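PDB 5XFM: alpha-glucosidase from Bacteroides thetaiotaomicron, which hydrolyses beta-L-arabinopyranosides and alpha-galactosides as a bifunctional, calcium-containing member of glycoside hydrolase family 97. Local coordinates for residues Gln83-Arg95 with Val550-Gly562. The protein carries 1 engineered substitution. Numbering follows the deposited sequence.
Sequences QQTRIKVSNVHYR and VPTTWDETRFVDG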
# COMPACT_ATOMS: atom_id res chain seq x y z
N GLN A 83 19.50 1.24 0.46
CA GLN A 83 18.84 2.50 0.15
C GLN A 83 17.60 2.22 -0.68
O GLN A 83 17.61 1.35 -1.56
CB GLN A 83 19.76 3.48 -0.58
CG GLN A 83 21.03 3.89 0.17
CD GLN A 83 22.03 2.76 0.34
OE1 GLN A 83 22.41 2.11 -0.64
NE2 GLN A 83 22.48 2.53 1.57
N GLN A 84 16.50 2.91 -0.38
CA GLN A 84 15.27 2.72 -1.12
C GLN A 84 14.49 4.02 -1.24
O GLN A 84 14.14 4.63 -0.23
CB GLN A 84 14.40 1.65 -0.44
CG GLN A 84 13.15 1.27 -1.20
CD GLN A 84 13.46 0.70 -2.58
OE1 GLN A 84 14.30 -0.18 -2.73
NE2 GLN A 84 12.76 1.19 -3.60
N THR A 85 14.20 4.43 -2.47
CA THR A 85 13.36 5.59 -2.71
C THR A 85 11.90 5.16 -2.76
O THR A 85 11.61 3.96 -2.84
CB THR A 85 13.71 6.31 -4.01
OG1 THR A 85 13.47 5.43 -5.12
CG2 THR A 85 15.16 6.74 -4.01
N ARG A 86 10.99 6.13 -2.73
CA ARG A 86 9.55 5.91 -2.91
C ARG A 86 8.87 5.16 -1.77
O ARG A 86 7.79 4.58 -1.96
CB ARG A 86 9.30 5.16 -4.22
CG ARG A 86 9.75 5.89 -5.47
CD ARG A 86 9.96 4.91 -6.62
NE ARG A 86 11.21 4.17 -6.47
CZ ARG A 86 11.40 2.91 -6.86
NH1 ARG A 86 10.43 2.23 -7.44
NH2 ARG A 86 12.58 2.33 -6.68
N ILE A 87 9.49 5.12 -0.59
CA ILE A 87 8.85 4.54 0.59
C ILE A 87 8.98 5.51 1.77
O ILE A 87 9.46 6.63 1.60
CB ILE A 87 9.44 3.16 0.98
CG1 ILE A 87 10.90 3.29 1.42
CG2 ILE A 87 9.32 2.17 -0.17
CD1 ILE A 87 11.42 2.07 2.16
N LYS A 88 8.55 5.08 2.96
CA LYS A 88 8.47 5.94 4.14
C LYS A 88 9.83 6.38 4.72
O LYS A 88 9.89 7.30 5.54
CB LYS A 88 7.67 5.24 5.24
CG LYS A 88 8.37 4.02 5.81
CD LYS A 88 7.50 3.28 6.83
CE LYS A 88 6.45 2.41 6.15
NZ LYS A 88 5.78 1.48 7.13
N VAL A 89 10.91 5.71 4.32
CA VAL A 89 12.24 6.03 4.82
C VAL A 89 13.25 5.79 3.70
O VAL A 89 13.02 4.94 2.85
CB VAL A 89 12.59 5.19 6.07
CG1 VAL A 89 12.61 3.70 5.73
CG2 VAL A 89 13.91 5.62 6.69
N SER A 90 14.36 6.53 3.68
CA SER A 90 15.30 6.44 2.56
C SER A 90 16.52 5.54 2.81
O SER A 90 17.20 5.11 1.87
CB SER A 90 15.76 7.84 2.13
OG SER A 90 16.58 8.44 3.11
N ASN A 91 16.80 5.24 4.08
CA ASN A 91 17.94 4.38 4.42
C ASN A 91 17.58 3.37 5.50
O ASN A 91 17.06 3.74 6.56
CB ASN A 91 19.14 5.22 4.87
CG ASN A 91 19.84 5.90 3.72
OD1 ASN A 91 20.72 5.31 3.08
ND2 ASN A 91 19.44 7.13 3.42
N VAL A 92 17.83 2.10 5.22
CA VAL A 92 17.51 1.06 6.19
C VAL A 92 18.72 0.25 6.63
O VAL A 92 19.50 -0.26 5.81
CB VAL A 92 16.43 0.10 5.64
CG1 VAL A 92 16.16 -1.03 6.63
CG2 VAL A 92 15.15 0.87 5.32
N HIS A 93 18.89 0.15 7.95
CA HIS A 93 19.83 -0.77 8.56
C HIS A 93 19.08 -2.02 9.01
O HIS A 93 18.49 -2.05 10.08
CB HIS A 93 20.55 -0.12 9.75
CG HIS A 93 21.59 -1.00 10.38
ND1 HIS A 93 22.05 -0.81 11.66
CD2 HIS A 93 22.28 -2.06 9.89
CE1 HIS A 93 22.96 -1.73 11.95
NE2 HIS A 93 23.12 -2.50 10.88
N TYR A 94 19.10 -3.04 8.16
CA TYR A 94 18.37 -4.27 8.40
C TYR A 94 19.20 -5.28 9.22
O TYR A 94 20.27 -5.73 8.80
CB TYR A 94 17.93 -4.87 7.07
CG TYR A 94 17.18 -6.17 7.18
CD1 TYR A 94 16.09 -6.30 8.04
CD2 TYR A 94 17.54 -7.26 6.41
CE1 TYR A 94 15.40 -7.49 8.14
CE2 TYR A 94 16.85 -8.46 6.49
CZ TYR A 94 15.79 -8.57 7.36
OH TYR A 94 15.11 -9.77 7.45
N ARG A 95 18.66 -5.64 10.38
CA ARG A 95 19.30 -6.53 11.34
C ARG A 95 18.28 -7.58 11.77
O ARG A 95 17.27 -7.24 12.37
CB ARG A 95 19.81 -5.73 12.54
CG ARG A 95 20.40 -6.53 13.69
CD ARG A 95 21.55 -7.45 13.31
NE ARG A 95 22.01 -8.21 14.48
CZ ARG A 95 21.61 -9.44 14.79
NH1 ARG A 95 20.76 -10.08 14.00
NH2 ARG A 95 22.08 -10.04 15.88
N VAL A 550 4.80 21.43 -1.03
CA VAL A 550 4.63 20.06 -0.53
C VAL A 550 5.62 19.05 -1.14
O VAL A 550 5.82 19.01 -2.36
CB VAL A 550 3.16 19.57 -0.74
CG1 VAL A 550 2.84 19.37 -2.21
CG2 VAL A 550 2.89 18.31 0.07
N PRO A 551 6.26 18.25 -0.28
CA PRO A 551 7.11 17.15 -0.76
C PRO A 551 6.29 15.89 -0.99
O PRO A 551 5.17 15.79 -0.48
CB PRO A 551 8.12 16.96 0.37
CG PRO A 551 7.54 17.67 1.58
CD PRO A 551 6.27 18.37 1.18
N THR A 552 6.81 14.95 -1.77
CA THR A 552 6.13 13.67 -1.98
C THR A 552 7.06 12.50 -1.64
O THR A 552 6.65 11.35 -1.69
CB THR A 552 5.61 13.51 -3.43
OG1 THR A 552 6.70 13.34 -4.34
CG2 THR A 552 4.79 14.72 -3.86
N THR A 553 8.31 12.80 -1.31
CA THR A 553 9.30 11.77 -0.98
C THR A 553 9.91 12.04 0.39
O THR A 553 9.97 13.19 0.84
CB THR A 553 10.42 11.70 -2.02
OG1 THR A 553 11.09 12.97 -2.09
CG2 THR A 553 9.85 11.36 -3.40
N TRP A 554 10.40 11.00 1.06
CA TRP A 554 10.82 11.16 2.44
C TRP A 554 12.11 10.44 2.78
O TRP A 554 12.46 9.43 2.18
CB TRP A 554 9.70 10.67 3.37
CG TRP A 554 8.36 11.22 3.00
CD1 TRP A 554 7.36 10.56 2.34
CD2 TRP A 554 7.87 12.54 3.26
NE1 TRP A 554 6.27 11.39 2.18
CE2 TRP A 554 6.56 12.61 2.74
CE3 TRP A 554 8.40 13.67 3.89
CZ2 TRP A 554 5.78 13.76 2.82
CZ3 TRP A 554 7.62 14.81 3.98
CH2 TRP A 554 6.32 14.85 3.44
N ASP A 555 12.83 10.98 3.76
CA ASP A 555 14.05 10.34 4.25
C ASP A 555 13.79 9.51 5.50
O ASP A 555 14.54 8.59 5.80
CB ASP A 555 15.13 11.39 4.52
CG ASP A 555 15.74 11.92 3.25
OD1 ASP A 555 16.20 11.10 2.43
OD2 ASP A 555 15.77 13.16 3.06
N GLU A 556 12.72 9.83 6.22
CA GLU A 556 12.44 9.21 7.51
C GLU A 556 11.00 9.47 7.96
O GLU A 556 10.41 10.51 7.66
CB GLU A 556 13.42 9.72 8.56
CG GLU A 556 13.36 8.99 9.90
CD GLU A 556 14.22 9.66 10.96
OE1 GLU A 556 15.03 10.54 10.60
OE2 GLU A 556 14.07 9.30 12.15
N THR A 557 10.43 8.50 8.68
CA THR A 557 9.07 8.63 9.18
C THR A 557 9.03 8.19 10.64
O THR A 557 9.49 7.11 10.98
CB THR A 557 8.07 7.79 8.36
OG1 THR A 557 7.99 8.31 7.03
CG2 THR A 557 6.68 7.81 9.00
N ARG A 558 8.46 9.03 11.50
CA ARG A 558 8.37 8.69 12.91
C ARG A 558 6.92 8.78 13.39
O ARG A 558 6.24 9.80 13.19
CB ARG A 558 9.29 9.58 13.74
CG ARG A 558 10.77 9.41 13.38
CD ARG A 558 11.68 9.20 14.59
NE ARG A 558 11.96 10.42 15.33
CZ ARG A 558 13.06 11.16 15.16
NH1 ARG A 558 13.97 10.81 14.26
NH2 ARG A 558 13.24 12.26 15.89
N PHE A 559 6.44 7.69 13.99
CA PHE A 559 5.12 7.66 14.60
C PHE A 559 5.16 8.39 15.93
O PHE A 559 5.98 8.09 16.79
CB PHE A 559 4.63 6.22 14.77
CG PHE A 559 3.31 6.10 15.49
CD1 PHE A 559 2.14 6.53 14.88
CD2 PHE A 559 3.24 5.53 16.75
CE1 PHE A 559 0.92 6.41 15.54
CE2 PHE A 559 2.02 5.40 17.41
CZ PHE A 559 0.86 5.85 16.80
N VAL A 560 4.28 9.37 16.08
CA VAL A 560 4.24 10.20 17.27
C VAL A 560 3.12 9.77 18.20
O VAL A 560 3.35 9.52 19.39
CB VAL A 560 4.05 11.69 16.91
CG1 VAL A 560 4.13 12.55 18.15
CG2 VAL A 560 5.09 12.12 15.89
N ASP A 561 1.90 9.67 17.67
CA ASP A 561 0.77 9.23 18.48
C ASP A 561 -0.39 8.82 17.59
O ASP A 561 -0.36 9.08 16.39
CB ASP A 561 0.32 10.33 19.45
CG ASP A 561 -0.59 9.81 20.54
OD1 ASP A 561 -0.47 8.61 20.89
OD2 ASP A 561 -1.42 10.59 21.05
N GLY A 562 -1.40 8.17 18.16
CA GLY A 562 -2.58 7.83 17.39
C GLY A 562 -3.28 6.53 17.77
O GLY A 562 -2.79 5.74 18.58
O HOH W 1 9.61 8.49 -0.38
O HOH W 2 16.90 7.33 6.27
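Ser-90 and Asp-555 meet through both backbone and side chain, a compact example of how two regions far apart in sequence can meet where loops run into strands. The Asp-555 CB bond points away from segment 83-95, yet CB itself touches Ser-90 OG. CG, anti to the carbonyl carbon and beside the backbone N (chi1 -74°), brings the carboxylate back and lies 3.6 Å from Ser-90 OG. OD1 takes the Ser-90 hydroxyl on its anti lone pair (OG to OD1, 2.8 Å) and touches Ser-90 CB at 3.3 Å, while OD2 accepts the backbone N-H of Gly-575. Cutting this residue back to an alanine would probably leave the Ser-90 hydroxyl without its carboxylate mate and Gly-575 N without that acceptor. Ser-90 N reaches Asp-555 O at 3.0 Å, nearly straight at hydrogen (167°) but well above the carbonyl plane, and a water donating to this oxygen leads weakly to Asn-91 N. Here the loop 84-90, linking antiparallel strands 69-83 and 91-104, meets the start of edge strand 556-563 in the C-terminal sheet, where Asp-555 and Glu-556 form a classic beta bulge opposite Arg-573. Val-89 CG2 presses close to Asp-555 O, at 3.2 Å. Thr-557 OG1 donates to a lone pair of Lys-88 O (2.6 Å); the lysine side chain runs off to the carbonyls of Val-273, Thr-275 and Thr-483. Another water donates to Ile-87 O and accepts from Trp-554 N.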